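Local coordinates for coenzyme A transferase (PDB 3QLI), which probably transfers coenzyme A from an acyl-CoA thioester to a carboxylate such as acetate, at residues Ile36-Leu42 against Ile67-Tyr73; Leu58-Thr63 against Thr84-Leu90. All blocks are in the same frame, centred on the assembly; numbering follows the deposited sequence.

Contact 1: Ile36-Leu42 against Ile67-Tyr73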
ATOM      1  N   ILE A  36     -26.427 -24.870 -11.945  1.00 16.32           N
ATOM      2  CA  ILE A  36     -26.013 -23.675 -11.228  1.00 17.03           C
ATOM      3  C   ILE A  36     -27.256 -23.021 -10.626  1.00 20.20           C
ATOM      4  O   ILE A  36     -28.225 -22.762 -11.338  1.00 19.43           O
ATOM      5  CB  ILE A  36     -25.301 -22.670 -12.174  1.00 17.87           C
ATOM      6  CG1 ILE A  36     -23.988 -23.268 -12.712  1.00 14.94           C
ATOM      7  CG2 ILE A  36     -25.030 -21.356 -11.446  1.00 14.69           C
ATOM      8  CD1 ILE A  36     -23.351 -22.453 -13.835  1.00 15.99           C
ATOM      9  N   ALA A  37     -27.236 -22.774  -9.319  1.00 14.97           N
ATOM     10  CA  ALA A  37     -28.396 -22.177  -8.645  1.00 17.70           C
ATOM     11  C   ALA A  37     -28.553 -20.688  -8.941  1.00 20.39           C
ATOM     12  O   ALA A  37     -27.560 -19.974  -9.140  1.00 17.13           O
ATOM     13  CB  ALA A  37     -28.307 -22.407  -7.124  1.00 17.11           C
ATOM     14  N   SER A  38     -29.800 -20.217  -8.977  1.00 14.06           N
ATOM     15  CA  SER A  38     -30.043 -18.793  -8.992  1.00 13.89           C
ATOM     16  C   SER A  38     -29.596 -18.252  -7.641  1.00 15.52           C
ATOM     17  O   SER A  38     -29.482 -19.005  -6.675  1.00 16.55           O
ATOM     18  CB  SER A  38     -31.537 -18.511  -9.211  1.00 18.92           C
ATOM     19  OG  SER A  38     -31.916 -18.794 -10.553  1.00 19.97           O
ATOM     20  N   GLY A  39     -29.345 -16.955  -7.554  1.00 14.25           N
ATOM     21  CA  GLY A  39     -28.922 -16.373  -6.289  1.00 16.30           C
ATOM     22  C   GLY A  39     -27.600 -16.929  -5.768  1.00 20.94           C
ATOM     23  O   GLY A  39     -27.346 -16.884  -4.560  1.00 21.39           O
ATOM     24  N   SER A  40     -26.769 -17.468  -6.660  1.00 15.60           N
ATOM     25  CA  SER A  40     -25.467 -18.010  -6.253  1.00 16.78           C
ATOM     26  C   SER A  40     -24.308 -17.158  -6.783  1.00 16.97           C
ATOM     27  O   SER A  40     -24.529 -16.155  -7.473  1.00 16.35           O
ATOM     28  CB  SER A  40     -25.305 -19.474  -6.685  1.00 14.32           C
ATOM     29  OG  SER A  40     -25.228 -19.603  -8.100  1.00 14.45           O
ATOM     30  N   HIS A  41     -23.082 -17.554  -6.439  1.00 12.55           N
ATOM     31  CA  HIS A  41     -21.883 -16.807  -6.829  1.00 14.43           C
ATOM     32  C   HIS A  41     -21.050 -17.649  -7.796  1.00 14.16           C
ATOM     33  O   HIS A  41     -20.657 -18.775  -7.471  1.00 14.95           O
ATOM     34  CB  HIS A  41     -21.003 -16.476  -5.613  1.00 13.70           C
ATOM     35  CG  HIS A  41     -21.651 -15.575  -4.602  1.00 16.56           C
ATOM     36  ND1 HIS A  41     -21.110 -15.360  -3.352  1.00 16.02           N
ATOM     37  CD2 HIS A  41     -22.783 -14.828  -4.656  1.00 18.08           C
ATOM     38  CE1 HIS A  41     -21.880 -14.519  -2.677  1.00 20.22           C
ATOM     39  NE2 HIS A  41     -22.906 -14.188  -3.443  1.00 20.83           N
ATOM     40  N   LEU A  42     -20.778 -17.100  -8.972  1.00 12.29           N
ATOM     41  CA  LEU A  42     -19.929 -17.771  -9.942  1.00 12.98           C
ATOM     42  C   LEU A  42     -18.674 -16.952 -10.198  1.00 12.96           C
ATOM     43  O   LEU A  42     -18.708 -15.725 -10.171  1.00 13.77           O
ATOM     44  CB  LEU A  42     -20.691 -17.984 -11.251  1.00 16.18           C
ATOM     45  CG  LEU A  42     -19.918 -18.717 -12.359  1.00 19.15           C
ATOM     46  CD1 LEU A  42     -20.730 -19.826 -12.966  1.00 15.39           C
ATOM     47  CD2 LEU A  42     -19.497 -17.738 -13.419  1.00 16.85           C
ATOM     48  N   ILE A  67     -32.480 -18.868 -15.314  1.00 20.31           N
ATOM     49  CA  ILE A  67     -31.631 -18.557 -14.165  1.00 20.33           C
ATOM     50  C   ILE A  67     -31.712 -17.075 -13.873  1.00 22.27           C
ATOM     51  O   ILE A  67     -31.982 -16.275 -14.769  1.00 22.43           O
ATOM     52  CB  ILE A  67     -30.144 -18.980 -14.382  1.00 22.19           C
ATOM     53  CG1 ILE A  67     -29.351 -18.880 -13.066  1.00 19.47           C
ATOM     54  CG2 ILE A  67     -29.491 -18.136 -15.467  1.00 18.72           C
ATOM     55  CD1 ILE A  67     -27.993 -19.541 -13.132  1.00 22.50           C
ATOM     56  N   GLY A  68     -31.490 -16.714 -12.612  1.00 20.06           N
ATOM     57  CA  GLY A  68     -31.522 -15.324 -12.214  1.00 19.95           C
ATOM     58  C   GLY A  68     -30.681 -15.051 -10.989  1.00 18.45           C
ATOM     59  O   GLY A  68     -30.193 -15.978 -10.337  1.00 17.00           O
ATOM     60  N   ASP A  69     -30.530 -13.766 -10.684  1.00 15.68           N
ATOM     61  CA  ASP A  69     -29.763 -13.296  -9.543  1.00 17.51           C
ATOM     62  C   ASP A  69     -28.423 -14.003  -9.434  1.00 16.06           C
ATOM     63  O   ASP A  69     -27.997 -14.376  -8.344  1.00 17.78           O
ATOM     64  CB  ASP A  69     -30.542 -13.447  -8.227  1.00 18.37           C
ATOM     65  CG  ASP A  69     -29.923 -12.636  -7.105  1.00 26.90           C
ATOM     66  OD1 ASP A  69     -29.291 -11.601  -7.425  1.00 30.15           O
ATOM     67  OD2 ASP A  69     -30.034 -13.029  -5.921  1.00 24.40           O
ATOM     68  N   LEU A  70     -27.760 -14.184 -10.568  1.00 17.81           N
ATOM     69  CA  LEU A  70     -26.448 -14.827 -10.574  1.00 14.74           C
ATOM     70  C   LEU A  70     -25.356 -13.768 -10.567  1.00 17.57           C
ATOM     71  O   LEU A  70     -25.218 -12.990 -11.512  1.00 15.36           O
ATOM     72  CB  LEU A  70     -26.287 -15.742 -11.796  1.00 14.30           C
ATOM     73  CG  LEU A  70     -24.949 -16.499 -11.866  1.00 15.83           C
ATOM     74  CD1 LEU A  70     -24.855 -17.537 -10.751  1.00 13.42           C
ATOM     75  CD2 LEU A  70     -24.788 -17.172 -13.229  1.00 18.90           C
ATOM     76  N   ARG A  71     -24.585 -13.731  -9.492  1.00 14.09           N
ATOM     77  CA  ARG A  71     -23.495 -12.771  -9.405  1.00 15.47           C
ATOM     78  C   ARG A  71     -22.260 -13.422  -9.998  1.00 16.18           C
ATOM     79  O   ARG A  71     -21.940 -14.562  -9.662  1.00 16.65           O
ATOM     80  CB  ARG A  71     -23.223 -12.408  -7.956  1.00 16.09           C
ATOM     81  CG  ARG A  71     -24.310 -11.590  -7.291  1.00 16.84           C
ATOM     82  CD  ARG A  71     -23.825 -11.124  -5.927  1.00 21.70           C
ATOM     83  NE  ARG A  71     -24.820 -10.307  -5.241  1.00 19.71           N
ATOM     84  CZ  ARG A  71     -24.597  -9.691  -4.086  1.00 25.69           C
ATOM     85  NH1 ARG A  71     -23.415  -9.809  -3.489  1.00 22.43           N
ATOM     86  NH2 ARG A  71     -25.556  -8.962  -3.528  1.00 25.43           N
ATOM     87  N   VAL A  72     -21.566 -12.711 -10.883  1.00 13.83           N
ATOM     88  CA  VAL A  72     -20.315 -13.223 -11.426  1.00 13.10           C
ATOM     89  C   VAL A  72     -19.183 -12.315 -10.984  1.00 14.55           C
ATOM     90  O   VAL A  72     -19.149 -11.117 -11.333  1.00 14.52           O
ATOM     91  CB  VAL A  72     -20.353 -13.328 -12.968  1.00 14.86           C
ATOM     92  CG1 VAL A  72     -18.999 -13.841 -13.510  1.00 16.71           C
ATOM     93  CG2 VAL A  72     -21.502 -14.236 -13.404  1.00 18.28           C
ATOM     94  N   TYR A  73     -18.269 -12.888 -10.196  1.00 13.97           N
ATOM     95  CA  TYR A  73     -17.113 -12.180  -9.657  1.00 12.95           C
ATOM     96  C   TYR A  73     -15.881 -12.548 -10.498  1.00 17.16           C
ATOM     97  O   TYR A  73     -15.561 -13.725 -10.647  1.00 14.58           O
ATOM     98  CB  TYR A  73     -16.876 -12.600  -8.208  1.00 12.24           C
ATOM     99  CG  TYR A  73     -17.910 -12.119  -7.212  1.00 14.28           C
ATOM    100  CD1 TYR A  73     -17.678 -10.984  -6.438  1.00 12.73           C
ATOM    101  CD2 TYR A  73     -19.106 -12.821  -7.012  1.00 14.37           C
ATOM    102  CE1 TYR A  73     -18.618 -10.547  -5.490  1.00 15.53           C
ATOM    103  CE2 TYR A  73     -20.052 -12.385  -6.078  1.00 15.61           C
ATOM    104  CZ  TYR A  73     -19.804 -11.246  -5.323  1.00 17.94           C
ATOM    105  OH  TYR A  73     -20.738 -10.814  -4.383  1.00 16.42           O
TER
HETATM  106  O   HOH W   1     -26.314 -13.912  -6.086  1.00 27.35           O

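Contact 2: Leu58-Thr63 against Thr84-Leu90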
ATOM      1  N   LEU A  58     -24.272 -20.665 -20.492  1.00 16.96           N
ATOM      2  CA  LEU A  58     -24.827 -19.947 -19.355  1.00 15.39           C
ATOM      3  C   LEU A  58     -25.655 -18.748 -19.827  1.00 17.64           C
ATOM      4  O   LEU A  58     -26.749 -18.510 -19.321  1.00 17.43           O
ATOM      5  CB  LEU A  58     -23.708 -19.503 -18.402  1.00 15.10           C
ATOM      6  CG  LEU A  58     -24.117 -18.787 -17.111  1.00 16.09           C
ATOM      7  CD1 LEU A  58     -25.216 -19.578 -16.335  1.00 14.38           C
ATOM      8  CD2 LEU A  58     -22.868 -18.547 -16.239  1.00 15.02           C
ATOM      9  N   ALA A  59     -25.134 -17.989 -20.789  1.00 17.11           N
ATOM     10  CA  ALA A  59     -25.860 -16.838 -21.329  1.00 17.15           C
ATOM     11  C   ALA A  59     -27.192 -17.284 -21.942  1.00 19.45           C
ATOM     12  O   ALA A  59     -28.233 -16.642 -21.746  1.00 19.36           O
ATOM     13  CB  ALA A  59     -25.013 -16.106 -22.378  1.00 17.87           C
ATOM     14  N   ASP A  60     -27.157 -18.375 -22.697  1.00 20.87           N
ATOM     15  CA  ASP A  60     -28.380 -18.936 -23.266  1.00 21.71           C
ATOM     16  C   ASP A  60     -29.397 -19.282 -22.176  1.00 22.73           C
ATOM     17  O   ASP A  60     -30.615 -19.086 -22.343  1.00 21.19           O
ATOM     18  CB  ASP A  60     -28.057 -20.171 -24.122  1.00 21.92           C
ATOM     19  CG  ASP A  60     -27.257 -19.831 -25.377  1.00 25.03           C
ATOM     20  OD1 ASP A  60     -27.028 -18.630 -25.655  1.00 27.45           O
ATOM     21  OD2 ASP A  60     -26.851 -20.780 -26.097  1.00 30.39           O
ATOM     22  N   ARG A  61     -28.902 -19.777 -21.045  1.00 19.41           N
ATOM     23  CA  ARG A  61     -29.771 -20.122 -19.934  1.00 20.68           C
ATOM     24  C   ARG A  61     -30.501 -18.880 -19.397  1.00 22.31           C
ATOM     25  O   ARG A  61     -31.693 -18.930 -19.074  1.00 23.19           O
ATOM     26  CB  ARG A  61     -28.969 -20.819 -18.829  1.00 22.35           C
ATOM     27  CG  ARG A  61     -29.786 -21.806 -18.052  1.00 25.46           C
ATOM     28  CD  ARG A  61     -29.048 -22.436 -16.885  1.00 20.91           C
ATOM     29  NE  ARG A  61     -30.005 -22.638 -15.808  1.00 21.16           N
ATOM     30  CZ  ARG A  61     -29.701 -22.888 -14.541  1.00 22.21           C
ATOM     31  NH1 ARG A  61     -28.434 -23.016 -14.160  1.00 16.11           N
ATOM     32  NH2 ARG A  61     -30.681 -23.031 -13.658  1.00 22.52           N
ATOM     33  N   ALA A  62     -29.781 -17.767 -19.316  1.00 18.53           N
ATOM     34  CA  ALA A  62     -30.368 -16.496 -18.921  1.00 18.30           C
ATOM     35  C   ALA A  62     -31.357 -16.020 -19.984  1.00 21.53           C
ATOM     36  O   ALA A  62     -32.447 -15.542 -19.670  1.00 22.48           O
ATOM     37  CB  ALA A  62     -29.267 -15.455 -18.701  1.00 18.97           C
ATOM     38  N   THR A  63     -30.978 -16.149 -21.248  1.00 19.71           N
ATOM     39  CA  THR A  63     -31.859 -15.736 -22.342  1.00 22.72           C
ATOM     40  C   THR A  63     -33.218 -16.436 -22.278  1.00 22.43           C
ATOM     41  O   THR A  63     -34.262 -15.819 -22.519  1.00 23.88           O
ATOM     42  CB  THR A  63     -31.195 -15.992 -23.705  1.00 22.29           C
ATOM     43  OG1 THR A  63     -30.018 -15.188 -23.799  1.00 19.80           O
ATOM     44  CG2 THR A  63     -32.144 -15.623 -24.850  1.00 22.16           C
ATOM     45  N   THR A  84     -21.014 -12.884 -24.472  1.00 18.44           N
ATOM     46  CA  THR A  84     -22.024 -13.798 -23.946  1.00 16.46           C
ATOM     47  C   THR A  84     -22.743 -13.399 -22.649  1.00 19.39           C
ATOM     48  O   THR A  84     -23.776 -12.736 -22.687  1.00 17.91           O
ATOM     49  CB  THR A  84     -21.405 -15.192 -23.725  1.00 19.93           C
ATOM     50  OG1 THR A  84     -20.289 -15.080 -22.835  1.00 17.52           O
ATOM     51  CG2 THR A  84     -20.929 -15.778 -25.044  1.00 19.34           C
ATOM     52  N   ILE A  85     -22.191 -13.806 -21.511  1.00 17.80           N
ATOM     53  CA  ILE A  85     -22.799 -13.546 -20.202  1.00 16.66           C
ATOM     54  C   ILE A  85     -22.941 -12.075 -19.821  1.00 17.24           C
ATOM     55  O   ILE A  85     -23.898 -11.690 -19.154  1.00 17.51           O
ATOM     56  CB  ILE A  85     -22.115 -14.332 -19.058  1.00 16.34           C
ATOM     57  CG1 ILE A  85     -20.631 -13.981 -18.959  1.00 17.22           C
ATOM     58  CG2 ILE A  85     -22.312 -15.828 -19.248  1.00 16.63           C
ATOM     59  CD1 ILE A  85     -20.053 -14.221 -17.585  1.00 16.28           C
ATOM     60  N   LEU A  86     -21.975 -11.263 -20.227  1.00 13.77           N
ATOM     61  CA  LEU A  86     -21.971  -9.843 -19.898  1.00 16.32           C
ATOM     62  C   LEU A  86     -22.821  -8.965 -20.826  1.00 18.62           C
ATOM     63  O   LEU A  86     -22.859  -7.750 -20.652  1.00 17.12           O
ATOM     64  CB  LEU A  86     -20.536  -9.314 -19.828  1.00 18.89           C
ATOM     65  CG  LEU A  86     -19.635  -9.970 -18.778  1.00 16.96           C
ATOM     66  CD1 LEU A  86     -18.269  -9.306 -18.728  1.00 17.84           C
ATOM     67  CD2 LEU A  86     -20.291  -9.952 -17.408  1.00 18.67           C
ATOM     68  N   ARG A  87     -23.476  -9.562 -21.819  1.00 16.15           N
ATOM     69  CA  ARG A  87     -24.288  -8.769 -22.745  1.00 20.22           C
ATOM     70  C   ARG A  87     -25.299  -7.945 -21.960  1.00 22.16           C
ATOM     71  O   ARG A  87     -25.960  -8.461 -21.065  1.00 17.44           O
ATOM     72  CB  ARG A  87     -25.015  -9.659 -23.764  1.00 20.95           C
ATOM     73  CG  ARG A  87     -24.119 -10.204 -24.867  1.00 27.52           C
ATOM     74  CD  ARG A  87     -24.919 -10.595 -26.114  1.00 28.11           C
ATOM     75  NE  ARG A  87     -26.121 -11.375 -25.817  1.00 32.87           N
ATOM     76  CZ  ARG A  87     -26.135 -12.696 -25.645  1.00 32.26           C
ATOM     77  NH1 ARG A  87     -25.006 -13.384 -25.713  1.00 32.96           N
ATOM     78  NH2 ARG A  87     -27.274 -13.331 -25.393  1.00 34.38           N
ATOM     79  N   TYR A  88     -25.412  -6.667 -22.308  1.00 20.07           N
ATOM     80  CA  TYR A  88     -26.270  -5.725 -21.586  1.00 21.62           C
ATOM     81  C   TYR A  88     -27.669  -6.285 -21.351  1.00 21.16           C
ATOM     82  O   TYR A  88     -28.240  -6.132 -20.268  1.00 20.13           O
ATOM     83  CB  TYR A  88     -26.345  -4.401 -22.358  1.00 23.06           C
ATOM     84  CG  TYR A  88     -27.012  -3.269 -21.607  1.00 29.37           C
ATOM     85  CD1 TYR A  88     -26.270  -2.416 -20.789  1.00 25.31           C
ATOM     86  CD2 TYR A  88     -28.380  -3.041 -21.727  1.00 27.88           C
ATOM     87  CE1 TYR A  88     -26.868  -1.382 -20.103  1.00 23.85           C
ATOM     88  CE2 TYR A  88     -28.989  -2.000 -21.045  1.00 30.46           C
ATOM     89  CZ  TYR A  88     -28.231  -1.175 -20.238  1.00 29.35           C
ATOM     90  OH  TYR A  88     -28.836  -0.143 -19.559  1.00 26.81           O
ATOM     91  N   GLU A  89     -28.207  -6.968 -22.355  1.00 21.98           N
ATOM     92  CA  GLU A  89     -29.595  -7.434 -22.291  1.00 19.97           C
ATOM     93  C   GLU A  89     -29.807  -8.485 -21.216  1.00 25.04           C
ATOM     94  O   GLU A  89     -30.940  -8.757 -20.822  1.00 20.30           O
ATOM     95  CB  GLU A  89     -30.038  -7.996 -23.639  1.00 26.64           C
ATOM     96  CG  GLU A  89     -29.602  -7.150 -24.824  1.00 34.61           C
ATOM     97  CD  GLU A  89     -28.238  -7.561 -25.348  1.00 34.59           C
ATOM     98  OE1 GLU A  89     -28.101  -8.721 -25.809  1.00 42.07           O
ATOM     99  OE2 GLU A  89     -27.307  -6.730 -25.300  1.00 29.25           O
ATOM    100  N   LEU A  90     -28.722  -9.087 -20.739  1.00 20.77           N
ATOM    101  CA  LEU A  90     -28.815 -10.120 -19.710  1.00 20.55           C
ATOM    102  C   LEU A  90     -28.487  -9.582 -18.320  1.00 21.09           C
ATOM    103  O   LEU A  90     -28.480 -10.328 -17.342  1.00 20.49           O
ATOM    104  CB  LEU A  90     -27.882 -11.288 -20.038  1.00 18.18           C
ATOM    105  CG  LEU A  90     -27.991 -11.925 -21.424  1.00 20.92           C
ATOM    106  CD1 LEU A  90     -26.940 -13.009 -21.598  1.00 21.37           C
ATOM    107  CD2 LEU A  90     -29.382 -12.487 -21.655  1.00 22.88           C
TER
HETATM  108  O   HOH W   2     -28.032 -16.131 -25.496  1.00 31.49           O
HETATM  109  O   HOH W   3     -30.246 -12.517 -24.916  1.00 32.04           O

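Contact 1: Ile36-Leu42 against Ile67-Tyr73
H41 and Y73 each turn their ring carbon CG away from the carbonyl carbon, to the side of the backbone N (chi1 -63° and -70°), and this brings the edge of the tyrosine over a face of the imidazole. The stack is edge-to-face: centroids lie 5.2 Å apart, planes meet at 63°, and Y73 CE2 is the atom in contact. R71 runs extended alongside H41, its NH1 bonded to Y73 OH in the guanidinium plane, which fixes the rotation of that group; the same NH1 forms a salt bridge with E428 of the second subunit. Three backbone bonds establish the parallel pairing: R71 N to S40 O, L42 N to R71 O (2.9 Å, almost straight) and Y73 N to L42 O (2.9 Å). Before the strands, G68 N donates to S38 OG (3.0 Å) and G39 N to G68 O (3.1 Å), while a water joins S40 O to D69 O. On the face bearing L42 and V72, L42 CD2 lies 3.9 Å from V72 CG1, and L70 CD1 meets I36 CG2. These are adjacent strands of a beta-alpha-beta crossover: helix 52-63 packs on L42 and L70, with strand 94-98 beyond 67-73 and strand 143-148 beyond 36-42.

Contact 2: Leu58-Thr63 against Thr84-Leu90
A59 and L90 meet methyl to methyl, A59 CB lying 3.7 Å from L90 CD1. The leucine reaches the helix because its CG stands beside its own backbone N (chi1 -53°), so that both branches touch: CD1 against A59, CD2 near A62 CB and 3.5 Å from T63 OG1. A59 CB also presses on the backbone where the chain leaves helix 79-83, 3.5 Å from T84 C. I85 supplies the third surface; its CG2 lies 4.0 Å from L58 CB and 4.1 Å from A59 CB, so that the alanine methyl touches I85 and L90 in directions about a right angle apart. At the outer margin R87, bent at chi3 (-46°), brings its guanidinium edge toward T63, but NH2 stays 3.7 Å from OG1. Two waters bridge this pair, one of them also donating to D60 OD1 (2.7 Å). L90 CD1 lies over one face of the guanidinium, whose NH1 bonds to D83 O and whose NE makes a weak salt bridge with E89. The helix and loop are therefore joined directly by apolar packing, whereas the polar groups meet through water; the charge of R87 is probably offset mainly by E89, more remotely by D60.

How the contacts relate
Both contacts include parts of one unit, strand 41-44, helix 52-63 and strand 70-74. Contact 1 joins its two strands; contact 2 joins the helix to the loop leading into strand 94-98. In contact 1 the exposed residues lie at the turn S38-G39 and at D69, with L42 and L70 buried, and main-chain bonds dominate. Contact 2 is more buried, rests on methyl packing, and places its polar groups at the margin. The two meet directly: R61 NH1 probably bonds to I36 O (2.8 Å), and L58 CD2 packs on L70 CD2 (3.8 Å). Helix 52-63 thus connects the face of the sheet bearing L42 and L70 with the loop 84-90.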